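Local coordinates for protein SAM-dependent methyltransferase (Streptococcus pneumoniae, PDB 3KR9) that probably methylates tRNA at N1 of an adenine, using S-adenosylmethionine as the methyl donor, at residues D125-L130 against P171-E176; E140-E145 against V182-K187; G147-I152 against S178-Q183; Q186-K191 against Q215-V220. All coordinates share one frame; numbering follows the deposited sequence.

Contact 1: residues D125-L130 against P171-E176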
loop_
_atom_site.group_PDB
_atom_site.type_symbol
_atom_site.label_atom_id
_atom_site.label_comp_id
_atom_site.label_asym_id
_atom_site.label_seq_id
_atom_site.Cartn_x
_atom_site.Cartn_y
_atom_site.Cartn_z
ATOM N N ASP A 125 2.254 -4.701 10.541
ATOM C CA ASP A 125 3.043 -5.895 10.119
ATOM C C ASP A 125 3.738 -5.674 8.790
ATOM O O ASP A 125 4.821 -6.169 8.573
ATOM C CB ASP A 125 2.182 -7.198 9.964
ATOM C CG ASP A 125 1.346 -7.492 11.218
ATOM O OD1 ASP A 125 1.893 -7.344 12.309
ATOM O OD2 ASP A 125 0.150 -7.813 11.125
ATOM N N LEU A 126 3.152 -4.927 7.883
ATOM C CA LEU A 126 3.924 -4.646 6.668
ATOM C C LEU A 126 5.173 -3.742 6.997
ATOM O O LEU A 126 6.186 -3.820 6.309
ATOM C CB LEU A 126 3.040 -3.887 5.639
ATOM C CG LEU A 126 3.655 -3.417 4.318
ATOM C CD1 LEU A 126 4.369 -4.565 3.529
ATOM C CD2 LEU A 126 2.476 -2.805 3.447
ATOM N N ARG A 127 5.050 -2.844 7.975
ATOM C CA ARG A 127 6.166 -1.894 8.228
ATOM C C ARG A 127 7.324 -2.718 8.831
ATOM O O ARG A 127 8.484 -2.466 8.558
ATOM C CB ARG A 127 5.723 -0.756 9.165
ATOM C CG ARG A 127 4.835 0.261 8.521
ATOM C CD ARG A 127 4.697 1.544 9.453
ATOM N NE ARG A 127 3.826 2.536 8.834
ATOM C CZ ARG A 127 2.505 2.558 8.992
ATOM N NH1 ARG A 127 1.908 1.716 9.846
ATOM N NH2 ARG A 127 1.785 3.479 8.354
ATOM N N ILE A 128 6.975 -3.711 9.653
ATOM C CA ILE A 128 7.975 -4.648 10.280
ATOM C C ILE A 128 8.659 -5.439 9.175
ATOM O O ILE A 128 9.889 -5.561 9.084
ATOM C CB ILE A 128 7.241 -5.558 11.296
ATOM C CG1 ILE A 128 6.846 -4.714 12.499
ATOM C CG2 ILE A 128 8.078 -6.880 11.688
ATOM C CD1 ILE A 128 5.712 -5.298 13.308
ATOM N N TRP A 129 7.860 -5.950 8.284
ATOM C CA TRP A 129 8.425 -6.697 7.164
ATOM C C TRP A 129 9.393 -5.843 6.367
ATOM O O TRP A 129 10.528 -6.278 6.074
ATOM C CB TRP A 129 7.311 -7.224 6.241
ATOM C CG TRP A 129 7.915 -8.146 5.256
ATOM C CD1 TRP A 129 8.105 -9.485 5.402
ATOM C CD2 TRP A 129 8.481 -7.780 3.991
ATOM N NE1 TRP A 129 8.755 -9.977 4.273
ATOM C CE2 TRP A 129 9.022 -8.942 3.419
ATOM C CE3 TRP A 129 8.624 -6.561 3.309
ATOM C CZ2 TRP A 129 9.648 -8.946 2.165
ATOM C CZ3 TRP A 129 9.274 -6.556 2.078
ATOM C CH2 TRP A 129 9.739 -7.764 1.497
ATOM N N LEU A 130 8.976 -4.622 6.014
ATOM C CA LEU A 130 9.811 -3.731 5.204
ATOM C C LEU A 130 11.139 -3.482 5.869
ATOM O O LEU A 130 12.215 -3.645 5.254
ATOM C CB LEU A 130 9.113 -2.364 4.963
ATOM C CG LEU A 130 7.938 -2.437 3.993
ATOM C CD1 LEU A 130 6.994 -1.253 4.191
ATOM C CD2 LEU A 130 8.445 -2.561 2.526
ATOM N N PRO A 171 5.810 6.518 10.522
ATOM C CA PRO A 171 6.786 7.563 10.898
ATOM C C PRO A 171 6.446 8.904 10.294
ATOM O O PRO A 171 6.779 9.915 10.887
ATOM C CB PRO A 171 8.111 7.092 10.264
ATOM C CG PRO A 171 7.675 6.080 9.198
ATOM C CD PRO A 171 6.416 5.450 9.704
ATOM N N PHE A 172 5.891 8.935 9.080
ATOM C CA PHE A 172 5.389 10.216 8.537
ATOM C C PHE A 172 3.972 10.559 9.008
ATOM O O PHE A 172 3.740 11.692 9.433
ATOM C CB PHE A 172 5.527 10.296 6.996
ATOM C CG PHE A 172 6.947 10.110 6.524
ATOM C CD1 PHE A 172 7.749 11.209 6.229
ATOM C CD2 PHE A 172 7.528 8.835 6.539
ATOM C CE1 PHE A 172 9.086 11.049 5.822
ATOM C CE2 PHE A 172 8.834 8.663 6.152
ATOM C CZ PHE A 172 9.625 9.775 5.796
ATOM N N LEU A 173 3.023 9.625 8.950
ATOM C CA LEU A 173 1.614 9.934 9.361
ATOM C C LEU A 173 1.525 10.432 10.811
ATOM O O LEU A 173 0.775 11.347 11.132
ATOM C CB LEU A 173 0.668 8.691 9.206
ATOM C CG LEU A 173 0.583 8.066 7.776
ATOM C CD1 LEU A 173 -0.259 6.845 7.795
ATOM C CD2 LEU A 173 0.012 9.059 6.785
ATOM N N SER A 174 2.293 9.835 11.695
ATOM C CA SER A 174 2.191 10.170 13.127
ATOM C C SER A 174 2.847 11.558 13.388
ATOM O O SER A 174 2.618 12.198 14.431
ATOM C CB SER A 174 2.914 9.097 13.954
ATOM O OG SER A 174 4.291 9.348 13.820
ATOM N N LYS A 175 3.661 12.008 12.437
ATOM C CA LYS A 175 4.269 13.340 12.548
ATOM C C LYS A 175 3.342 14.452 12.000
ATOM O O LYS A 175 3.197 15.487 12.615
ATOM C CB LYS A 175 5.657 13.373 11.903
ATOM C CG LYS A 175 6.403 14.674 12.188
ATOM C CD LYS A 175 7.764 14.706 11.487
ATOM C CE LYS A 175 8.466 16.030 11.771
ATOM N NZ LYS A 175 7.685 17.125 11.134
ATOM N N GLU A 176 2.680 14.199 10.880
ATOM C CA GLU A 176 1.692 15.107 10.289
ATOM C C GLU A 176 0.408 15.238 11.126
ATOM O O GLU A 176 -0.131 16.349 11.255
ATOM C CB GLU A 176 1.303 14.600 8.894
ATOM C CG GLU A 176 1.010 13.086 8.917
ATOM C CD GLU A 176 -0.340 12.695 8.281
ATOM O OE1 GLU A 176 -0.443 12.754 6.990
ATOM O OE2 GLU A 176 -1.247 12.321 9.104
#
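R127 reaches out from helix 123-132 and meets P171 and L173 with the end of its side chain, where the class I Rossmann-like methyltransferase fold passes from its sheet region to the C-terminal helices. The touching atoms are few: R127 NE lies 4.0 Å from P171 CD, and R127 NH2 lies 4.0 Å from L173 CD1. Both carbons approach the guanidinium obliquely, and the L173 side chain runs roughly at right angles to the arginine. No hydrogen bond joins the two segments directly. A long residue suits this place because the backbones stay apart, the nearest CA atoms being those of R127 and P171 at 9.8 Å. R127 spans the gap by starting beside its backbone N (chi1 -74°) and running extended from CG to NE; a turn about the last bond (chi4 88°) then sets the guanidinium steeply across the chain.

The apolar carbons of P171 and L173 can do no more than pack against the charged group, so its orientation comes from a second set of partners. NE forms a salt bridge with E140, NH2 forms one with E151, and NH1 bonds to the carbonyl O of V167, so each of the three nitrogens of this buried cation has a polar partner. E140 also accepts from the backbone N of L173, so one carboxylate positions both sides of the contact. Within 171-176, F172 O accepts from both K175 N at 3.0 Å and E176 N at 3.1 Å.

Contact 2: residues E140-E145 against V182-K187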
loop_
_atom_site.group_PDB
_atom_site.type_symbol
_atom_site.label_atom_id
_atom_site.label_comp_id
_atom_site.label_asym_id
_atom_site.label_seq_id
_atom_site.Cartn_x
_atom_site.Cartn_y
_atom_site.Cartn_z
ATOM N N GLU A 140 4.462 8.907 3.509
ATOM C CA GLU A 140 3.205 8.235 3.777
ATOM C C GLU A 140 2.049 9.191 3.565
ATOM O O GLU A 140 2.155 10.392 3.869
ATOM C CB GLU A 140 3.143 7.699 5.208
ATOM C CG GLU A 140 4.278 6.768 5.618
ATOM C CD GLU A 140 4.091 6.271 7.043
ATOM O OE1 GLU A 140 3.989 7.131 7.932
ATOM O OE2 GLU A 140 4.069 5.032 7.295
ATOM N N SER A 141 0.933 8.684 3.099
ATOM C CA SER A 141 -0.267 9.480 3.013
ATOM C C SER A 141 -1.453 8.713 3.482
ATOM O O SER A 141 -1.420 7.533 3.430
ATOM C CB SER A 141 -0.480 9.988 1.608
ATOM O OG SER A 141 0.668 10.618 1.131
ATOM N N ILE A 142 -2.500 9.397 3.920
ATOM C CA ILE A 142 -3.685 8.670 4.384
ATOM C C ILE A 142 -4.925 9.398 3.877
ATOM O O ILE A 142 -4.986 10.619 3.919
ATOM C CB ILE A 142 -3.709 8.531 5.929
ATOM C CG1 ILE A 142 -4.885 7.663 6.372
ATOM C CG2 ILE A 142 -3.761 9.962 6.617
ATOM C CD1 ILE A 142 -4.786 7.126 7.842
ATOM N N LEU A 143 -5.900 8.667 3.365
ATOM C CA LEU A 143 -7.114 9.309 2.875
ATOM C C LEU A 143 -8.330 8.606 3.388
ATOM O O LEU A 143 -8.234 7.512 3.954
ATOM C CB LEU A 143 -7.150 9.338 1.344
ATOM C CG LEU A 143 -7.369 7.973 0.692
ATOM C CD1 LEU A 143 -8.434 8.064 -0.368
ATOM C CD2 LEU A 143 -6.061 7.416 0.099
ATOM N N GLU A 144 -9.484 9.235 3.202
ATOM C CA GLU A 144 -10.770 8.591 3.522
ATOM C C GLU A 144 -11.557 8.509 2.233
ATOM O O GLU A 144 -11.473 9.411 1.408
ATOM C CB GLU A 144 -11.581 9.421 4.524
ATOM C CG GLU A 144 -12.890 8.752 4.932
ATOM C CD GLU A 144 -13.670 9.555 5.984
ATOM O OE1 GLU A 144 -13.535 10.798 6.054
ATOM O OE2 GLU A 144 -14.437 8.935 6.745
ATOM N N GLU A 145 -12.337 7.452 2.080
ATOM C CA GLU A 145 -13.050 7.202 0.836
ATOM C C GLU A 145 -14.279 6.401 1.192
ATOM O O GLU A 145 -14.182 5.331 1.770
ATOM C CB GLU A 145 -12.149 6.439 -0.149
ATOM C CG GLU A 145 -12.799 5.970 -1.465
ATOM C CD GLU A 145 -11.719 5.567 -2.515
ATOM O OE1 GLU A 145 -11.379 4.356 -2.538
ATOM O OE2 GLU A 145 -11.181 6.453 -3.267
ATOM N N VAL A 182 -6.589 11.749 12.332
ATOM C CA VAL A 182 -7.336 11.854 13.607
ATOM C C VAL A 182 -8.650 11.058 13.582
ATOM O O VAL A 182 -8.951 10.310 14.516
ATOM C CB VAL A 182 -7.638 13.324 13.999
ATOM C CG1 VAL A 182 -8.388 13.390 15.349
ATOM C CG2 VAL A 182 -6.320 14.180 14.026
ATOM N N GLN A 183 -9.426 11.207 12.503
ATOM C CA GLN A 183 -10.681 10.483 12.381
ATOM C C GLN A 183 -10.447 8.991 12.428
ATOM O O GLN A 183 -11.146 8.266 13.139
ATOM C CB GLN A 183 -11.410 10.858 11.073
ATOM C CG GLN A 183 -11.675 12.356 10.925
ATOM C CD GLN A 183 -11.843 12.773 9.463
ATOM O OE1 GLN A 183 -12.411 12.017 8.659
ATOM N NE2 GLN A 183 -11.333 13.976 9.102
ATOM N N LYS A 184 -9.442 8.504 11.695
ATOM C CA LYS A 184 -9.174 7.071 11.734
ATOM C C LYS A 184 -8.908 6.585 13.137
ATOM O O LYS A 184 -9.536 5.632 13.577
ATOM C CB LYS A 184 -8.030 6.632 10.796
ATOM C CG LYS A 184 -7.674 5.138 11.011
ATOM C CD LYS A 184 -6.515 4.612 10.089
ATOM C CE LYS A 184 -5.983 3.204 10.608
ATOM N NZ LYS A 184 -4.994 2.642 9.605
ATOM N N TRP A 185 -8.005 7.239 13.864
ATOM C CA TRP A 185 -7.556 6.674 15.158
ATOM C C TRP A 185 -8.531 6.921 16.335
ATOM O O TRP A 185 -8.724 6.068 17.205
ATOM C CB TRP A 185 -6.101 7.101 15.457
ATOM C CG TRP A 185 -5.159 6.325 14.568
ATOM C CD1 TRP A 185 -4.481 6.778 13.455
ATOM C CD2 TRP A 185 -4.880 4.918 14.656
ATOM N NE1 TRP A 185 -3.764 5.741 12.887
ATOM C CE2 TRP A 185 -4.013 4.588 13.580
ATOM C CE3 TRP A 185 -5.281 3.910 15.527
ATOM C CZ2 TRP A 185 -3.533 3.312 13.388
ATOM C CZ3 TRP A 185 -4.810 2.651 15.315
ATOM C CH2 TRP A 185 -3.948 2.368 14.258
ATOM N N GLN A 186 -9.183 8.076 16.294
ATOM C CA GLN A 186 -10.281 8.394 17.188
ATOM C C GLN A 186 -11.368 7.346 17.053
ATOM O O GLN A 186 -11.907 6.873 18.041
ATOM C CB GLN A 186 -10.844 9.769 16.809
ATOM C CG GLN A 186 -11.192 10.679 17.971
ATOM C CD GLN A 186 -10.063 11.648 18.309
ATOM O OE1 GLN A 186 -10.237 12.887 18.309
ATOM N NE2 GLN A 186 -8.886 11.091 18.586
ATOM N N LYS A 187 -11.696 6.963 15.826
ATOM C CA LYS A 187 -12.743 5.969 15.637
ATOM C C LYS A 187 -12.235 4.623 16.169
ATOM O O LYS A 187 -12.959 3.866 16.838
ATOM C CB LYS A 187 -13.199 5.900 14.157
ATOM C CG LYS A 187 -14.665 5.468 13.960
ATOM C CD LYS A 187 -14.984 5.131 12.489
ATOM C CE LYS A 187 -16.355 4.420 12.330
ATOM N NZ LYS A 187 -17.514 5.398 12.284
#
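Strand 140-145 passes beside the helical turns of 182-187, with E144 and K184 holding the nearest CA atoms at 8.5 Å. Because side chains alternate along an extended strand, I142 and E144 both send their CB atoms toward the helix, and Q183 and K184 answer from adjacent positions on the helical turn. The backbones exchange no hydrogen bonds, so the side chains alone carry the contact.

I142 and K184 make its apolar half. The isoleucine holds CG1 anti to its backbone N (chi1 -175°), which carries CD1 outward to within 3.8 Å of K184 CD. A lysine serves well here: its extended methylene chain gives the isoleucine an apolar surface to pack on, while its ammonium travels on to form salt bridges with E151 and E123. On its way K184 CE also lies 3.6 Å above the plane of the W185 ring, displaced from the ring centre toward its periphery.

Strand 135-145 is the outermost strand at one end of the mixed seven-stranded sheet of this Rossmann-like methyltransferase, and helix 179-198 belongs to the C-terminal helices beyond it. Near the far end of the strand, E144 stretches out fully and crosses the Q183 side chain at about a right angle. E144 OE1 comes to 3.1 Å from Q183 OE1, with the carboxylate and amide planes 56° apart. Both oxygens are acceptors, so this is no hydrogen bond and, as modelled, is probably mildly unfavourable. Long polar residues suit this partly exposed place. On the strand itself, the backbone O of E144 accepts from the ammonium of K4.

Contact 3: residues G147-I152 against S178-Q183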
loop_
_atom_site.group_PDB
_atom_site.type_symbol
_atom_site.label_atom_id
_atom_site.label_comp_id
_atom_site.label_asym_id
_atom_site.label_seq_id
_atom_site.Cartn_x
_atom_site.Cartn_y
_atom_site.Cartn_z
ATOM N N GLY A 147 -16.162 6.681 3.626
ATOM C CA GLY A 147 -16.229 6.309 5.029
ATOM C C GLY A 147 -15.216 5.262 5.486
ATOM O O GLY A 147 -15.266 4.827 6.627
ATOM N N LYS A 148 -14.312 4.803 4.613
ATOM C CA LYS A 148 -13.197 4.020 5.133
ATOM C C LYS A 148 -11.856 4.730 4.939
ATOM O O LYS A 148 -11.742 5.678 4.172
ATOM C CB LYS A 148 -13.181 2.570 4.595
ATOM C CG LYS A 148 -14.407 1.774 4.997
ATOM C CD LYS A 148 -14.636 0.570 4.045
ATOM C CE LYS A 148 -14.112 -0.741 4.626
ATOM N NZ LYS A 148 -15.153 -1.484 5.439
ATOM N N PHE A 149 -10.851 4.270 5.673
ATOM C CA PHE A 149 -9.526 4.924 5.727
ATOM C C PHE A 149 -8.457 4.048 5.093
ATOM O O PHE A 149 -8.370 2.845 5.386
ATOM C CB PHE A 149 -9.137 5.176 7.174
ATOM C CG PHE A 149 -10.142 5.989 7.902
ATOM C CD1 PHE A 149 -10.278 7.359 7.636
ATOM C CD2 PHE A 149 -10.984 5.395 8.806
ATOM C CE1 PHE A 149 -11.255 8.102 8.287
ATOM C CE2 PHE A 149 -11.980 6.128 9.449
ATOM C CZ PHE A 149 -12.105 7.499 9.192
ATOM N N TYR A 150 -7.625 4.644 4.272
ATOM C CA TYR A 150 -6.596 3.900 3.531
ATOM C C TYR A 150 -5.221 4.573 3.687
ATOM O O TYR A 150 -5.070 5.786 3.380
ATOM C CB TYR A 150 -6.958 3.845 2.029
ATOM C CG TYR A 150 -8.276 3.142 1.794
ATOM C CD1 TYR A 150 -8.337 1.753 1.732
ATOM C CD2 TYR A 150 -9.470 3.861 1.687
ATOM C CE1 TYR A 150 -9.534 1.092 1.549
ATOM C CE2 TYR A 150 -10.687 3.195 1.507
ATOM C CZ TYR A 150 -10.702 1.821 1.427
ATOM O OH TYR A 150 -11.891 1.163 1.252
ATOM N N GLU A 151 -4.225 3.806 4.116
ATOM C CA GLU A 151 -2.836 4.336 4.194
ATOM C C GLU A 151 -2.098 3.959 2.911
ATOM O O GLU A 151 -2.406 2.913 2.306
ATOM C CB GLU A 151 -2.117 3.727 5.407
ATOM C CG GLU A 151 -2.799 4.094 6.731
ATOM C CD GLU A 151 -2.007 3.630 7.917
ATOM O OE1 GLU A 151 -0.856 3.237 7.702
ATOM O OE2 GLU A 151 -2.522 3.628 9.057
ATOM N N ILE A 152 -1.190 4.831 2.481
ATOM C CA ILE A 152 -0.271 4.598 1.342
ATOM C C ILE A 152 1.191 4.751 1.866
ATOM O O ILE A 152 1.537 5.793 2.455
ATOM C CB ILE A 152 -0.513 5.655 0.203
ATOM C CG1 ILE A 152 -1.937 5.509 -0.384
ATOM C CG2 ILE A 152 0.591 5.592 -0.894
ATOM C CD1 ILE A 152 -2.356 6.711 -1.208
ATOM N N SER A 178 -2.642 14.445 10.318
ATOM C CA SER A 178 -3.685 15.102 9.503
ATOM C C SER A 178 -5.117 14.921 10.026
ATOM O O SER A 178 -5.408 14.047 10.850
ATOM C CB SER A 178 -3.648 14.591 8.053
ATOM O OG SER A 178 -4.061 13.242 8.035
ATOM N N PRO A 179 -6.052 15.727 9.499
ATOM C CA PRO A 179 -7.401 15.531 10.019
ATOM C C PRO A 179 -7.902 14.106 9.762
ATOM O O PRO A 179 -8.699 13.599 10.558
ATOM C CB PRO A 179 -8.231 16.545 9.211
ATOM C CG PRO A 179 -7.276 17.689 9.035
ATOM C CD PRO A 179 -5.933 16.966 8.716
ATOM N N VAL A 180 -7.466 13.487 8.656
ATOM C CA VAL A 180 -7.933 12.132 8.336
ATOM C C VAL A 180 -7.318 11.110 9.279
ATOM O O VAL A 180 -7.997 10.185 9.732
ATOM C CB VAL A 180 -7.641 11.714 6.858
ATOM C CG1 VAL A 180 -7.815 10.181 6.683
ATOM C CG2 VAL A 180 -8.509 12.499 5.879
ATOM N N PHE A 181 -6.030 11.282 9.578
ATOM C CA PHE A 181 -5.369 10.473 10.587
ATOM C C PHE A 181 -6.163 10.551 11.929
ATOM O O PHE A 181 -6.393 9.528 12.593
ATOM C CB PHE A 181 -3.927 10.983 10.752
ATOM C CG PHE A 181 -3.111 10.256 11.792
ATOM C CD1 PHE A 181 -2.274 9.216 11.420
ATOM C CD2 PHE A 181 -3.146 10.639 13.129
ATOM C CE1 PHE A 181 -1.478 8.528 12.367
ATOM C CE2 PHE A 181 -2.358 9.968 14.103
ATOM C CZ PHE A 181 -1.517 8.909 13.720
ATOM N N VAL A 182 -6.589 11.749 12.332
ATOM C CA VAL A 182 -7.336 11.854 13.607
ATOM C C VAL A 182 -8.650 11.058 13.582
ATOM O O VAL A 182 -8.951 10.310 14.516
ATOM C CB VAL A 182 -7.638 13.324 13.999
ATOM C CG1 VAL A 182 -8.388 13.390 15.349
ATOM C CG2 VAL A 182 -6.320 14.180 14.026
ATOM N N GLN A 183 -9.426 11.207 12.503
ATOM C CA GLN A 183 -10.681 10.483 12.381
ATOM C C GLN A 183 -10.447 8.991 12.428
ATOM O O GLN A 183 -11.146 8.266 13.139
ATOM C CB GLN A 183 -11.410 10.858 11.073
ATOM C CG GLN A 183 -11.675 12.356 10.925
ATOM C CD GLN A 183 -11.843 12.773 9.463
ATOM O OE1 GLN A 183 -12.411 12.017 8.659
ATOM N NE2 GLN A 183 -11.333 13.976 9.102
#
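F149 points its ring from strand 148-157 at the first turn of helix 179-198, where it meets V180 and Q183. The strand is the second arm of a beta-hairpin with 135-145, joined by backbone bonds such as that between Y150 and L143, and the hairpin forms one end of the Rossmann-like sheet. F149 CG stands beside the backbone N (chi1 -57°), which leans the ring toward the helix. The side chains of F149 and V180 run alongside one another in opposing senses, bringing F149 CD1 to 3.9 Å from V180 CG1 by an oblique approach. Farther out on the ring, CE1 and CZ both lie 3.9 Å from Q183 CB, again obliquely. Q183 crosses the phenylalanine at about a right angle, and its amide plane is tilted 72° from the ring.

A flat aromatic can thus bridge two residues three positions apart on the helix, touching one methyl of a branched side chain and the aliphatic root of a glutamine. The helix that receives F149 is capped at its start by S178, whose OG accepts from F181 N at 3.2 Å with an almost straight N-H...O angle of 169°.

Contact 4: residues Q186-K191 against Q215-V220; sequences QKEAEK and QAIKEV
The hydrogen bond from E219 N to Q215 O, at 2.7 Å, is the shortest in these two helical segments and belongs to the turn that presents I217 to A189. No polar bond passes between 186-191 and 215-220; I217 carries the meeting. It holds CG1 beside its backbone N (chi1 -67°), and both of its branches reach the partner helix. CD1 lies over the backbone of A189, 3.9 Å from A189 N and 4.1 Å from A189 CA, while CG2 is 4.1 Å from A189 CB. The small alanine lets the helices come close, with 6.7 Å between the CA atoms of A189 and I217, and the branched isoleucine supplies the bulk.

E188 contributes mainly its aliphatic part, CG lying 4.2 Å from I217 CD1. Its carboxylate leads away, and OE1 makes a long salt bridge of 4.0 Å to K191 NZ, one turn along the same helix.

Segments 186-191 and 215-220 run roughly antiparallel, pairing helices 179-198 and 204-221 beyond the methyltransferase sheet. I217 also packs on W185 and L192 of the first helix, and F169 of helix 164-169 touches A216, I217 and V220.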
loop_
_atom_site.group_PDB
_atom_site.type_symbol
_atom_site.label_atom_id
_atom_site.label_comp_id
_atom_site.label_asym_id
_atom_site.label_seq_id
_atom_site.Cartn_x
_atom_site.Cartn_y
_atom_site.Cartn_z
ATOM N N GLN A 186 -9.183 8.076 16.294
ATOM C CA GLN A 186 -10.281 8.394 17.188
ATOM C C GLN A 186 -11.368 7.346 17.053
ATOM O O GLN A 186 -11.907 6.873 18.041
ATOM C CB GLN A 186 -10.844 9.769 16.809
ATOM C CG GLN A 186 -11.192 10.679 17.971
ATOM C CD GLN A 186 -10.063 11.648 18.309
ATOM O OE1 GLN A 186 -10.237 12.887 18.309
ATOM N NE2 GLN A 186 -8.886 11.091 18.586
ATOM N N LYS A 187 -11.696 6.963 15.826
ATOM C CA LYS A 187 -12.743 5.969 15.637
ATOM C C LYS A 187 -12.235 4.623 16.169
ATOM O O LYS A 187 -12.959 3.866 16.838
ATOM C CB LYS A 187 -13.199 5.900 14.157
ATOM C CG LYS A 187 -14.665 5.468 13.960
ATOM C CD LYS A 187 -14.984 5.131 12.489
ATOM C CE LYS A 187 -16.355 4.420 12.330
ATOM N NZ LYS A 187 -17.514 5.398 12.284
ATOM N N GLU A 188 -10.955 4.348 15.937
ATOM C CA GLU A 188 -10.400 3.112 16.468
ATOM C C GLU A 188 -10.342 3.117 18.002
ATOM O O GLU A 188 -10.554 2.086 18.630
ATOM C CB GLU A 188 -9.029 2.807 15.867
ATOM C CG GLU A 188 -8.498 1.471 16.312
ATOM C CD GLU A 188 -9.335 0.273 15.824
ATOM O OE1 GLU A 188 -9.985 0.379 14.770
ATOM O OE2 GLU A 188 -9.313 -0.785 16.497
ATOM N N ALA A 189 -10.017 4.258 18.598
ATOM C CA ALA A 189 -10.069 4.370 20.066
ATOM C C ALA A 189 -11.470 4.027 20.616
ATOM O O ALA A 189 -11.610 3.191 21.517
ATOM C CB ALA A 189 -9.679 5.745 20.487
ATOM N N GLU A 190 -12.517 4.626 20.053
ATOM C CA GLU A 190 -13.857 4.300 20.540
ATOM C C GLU A 190 -14.240 2.845 20.330
ATOM O O GLU A 190 -14.857 2.241 21.208
ATOM C CB GLU A 190 -14.932 5.266 20.045
ATOM C CG GLU A 190 -15.200 5.268 18.590
ATOM C CD GLU A 190 -15.701 6.639 18.137
ATOM O OE1 GLU A 190 -15.130 7.658 18.610
ATOM O OE2 GLU A 190 -16.662 6.698 17.329
ATOM N N LYS A 191 -13.851 2.248 19.201
ATOM C CA LYS A 191 -14.062 0.806 19.068
ATOM C C LYS A 191 -13.413 0.064 20.236
ATOM O O LYS A 191 -14.055 -0.775 20.880
ATOM C CB LYS A 191 -13.545 0.247 17.733
ATOM C CG LYS A 191 -14.442 0.544 16.554
ATOM C CD LYS A 191 -13.924 -0.177 15.299
ATOM C CE LYS A 191 -14.079 0.684 14.062
ATOM N NZ LYS A 191 -13.464 -0.007 12.870
ATOM N N GLN A 215 -4.056 3.905 25.109
ATOM C CA GLN A 215 -3.067 4.935 25.489
ATOM C C GLN A 215 -2.191 5.303 24.318
ATOM O O GLN A 215 -1.860 6.480 24.123
ATOM C CB GLN A 215 -2.169 4.432 26.619
ATOM C CG GLN A 215 -2.872 4.368 27.949
ATOM C CD GLN A 215 -3.314 5.739 28.407
ATOM O OE1 GLN A 215 -4.462 6.128 28.203
ATOM N NE2 GLN A 215 -2.387 6.502 28.994
ATOM N N ALA A 216 -1.772 4.291 23.562
ATOM C CA ALA A 216 -0.887 4.526 22.412
ATOM C C ALA A 216 -1.555 5.533 21.523
ATOM O O ALA A 216 -0.929 6.489 21.078
ATOM C CB ALA A 216 -0.628 3.235 21.632
ATOM N N ILE A 217 -2.852 5.323 21.272
ATOM C CA ILE A 217 -3.604 6.238 20.426
ATOM C C ILE A 217 -3.672 7.639 21.043
ATOM O O ILE A 217 -3.389 8.622 20.370
ATOM C CB ILE A 217 -5.018 5.681 20.090
ATOM C CG1 ILE A 217 -4.904 4.430 19.197
ATOM C CG2 ILE A 217 -5.891 6.730 19.407
ATOM C CD1 ILE A 217 -6.175 3.561 19.146
ATOM N N LYS A 218 -4.062 7.715 22.323
ATOM C CA LYS A 218 -4.114 8.988 23.067
ATOM C C LYS A 218 -2.804 9.750 22.976
ATOM O O LYS A 218 -2.784 10.950 22.674
ATOM C CB LYS A 218 -4.458 8.754 24.553
ATOM C CG LYS A 218 -5.875 8.253 24.818
ATOM C CD LYS A 218 -6.273 8.443 26.315
ATOM C CE LYS A 218 -7.336 7.432 26.790
ATOM N NZ LYS A 218 -8.664 7.531 26.081
ATOM N N GLU A 219 -1.702 9.057 23.231
ATOM C CA GLU A 219 -0.391 9.661 23.099
ATOM C C GLU A 219 -0.139 10.234 21.694
ATOM O O GLU A 219 0.235 11.410 21.562
ATOM C CB GLU A 219 0.690 8.651 23.509
ATOM C CG GLU A 219 0.441 8.126 24.937
ATOM C CD GLU A 219 1.363 6.999 25.367
ATOM O OE1 GLU A 219 1.864 6.264 24.495
ATOM O OE2 GLU A 219 1.582 6.841 26.594
ATOM N N VAL A 220 -0.362 9.424 20.642
ATOM C CA VAL A 220 -0.050 9.871 19.274
ATOM C C VAL A 220 -0.976 11.012 18.804
ATOM O O VAL A 220 -0.599 11.819 17.957
ATOM C CB VAL A 220 -0.022 8.685 18.266
ATOM C CG1 VAL A 220 -1.490 8.209 17.878
ATOM C CG2 VAL A 220 0.880 9.002 17.034
#

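In the fold
Contact 1 is the buried one, contacts 2 and 3 lie at the surface, and contact 4 is partly buried and farthest from the chain's centre. Contacts 2 and 3 are nearly coincident, about 1 Å between centres: adjacent strands of one hairpin meet the start of helix 179-198, which continues into contact 4. The chemistry changes along this path. A charge network links contacts 1, 2 and 3: buried ion pairs serve contact 1, while contact 2 sets a lysine's methylenes against an isoleucine and contact 3 sets an aromatic ring against aliphatic carbons. Contact 4 is helix-to-helix packing. S174 and F181 each touch V220, tying contacts 1 and 3 to contact 4.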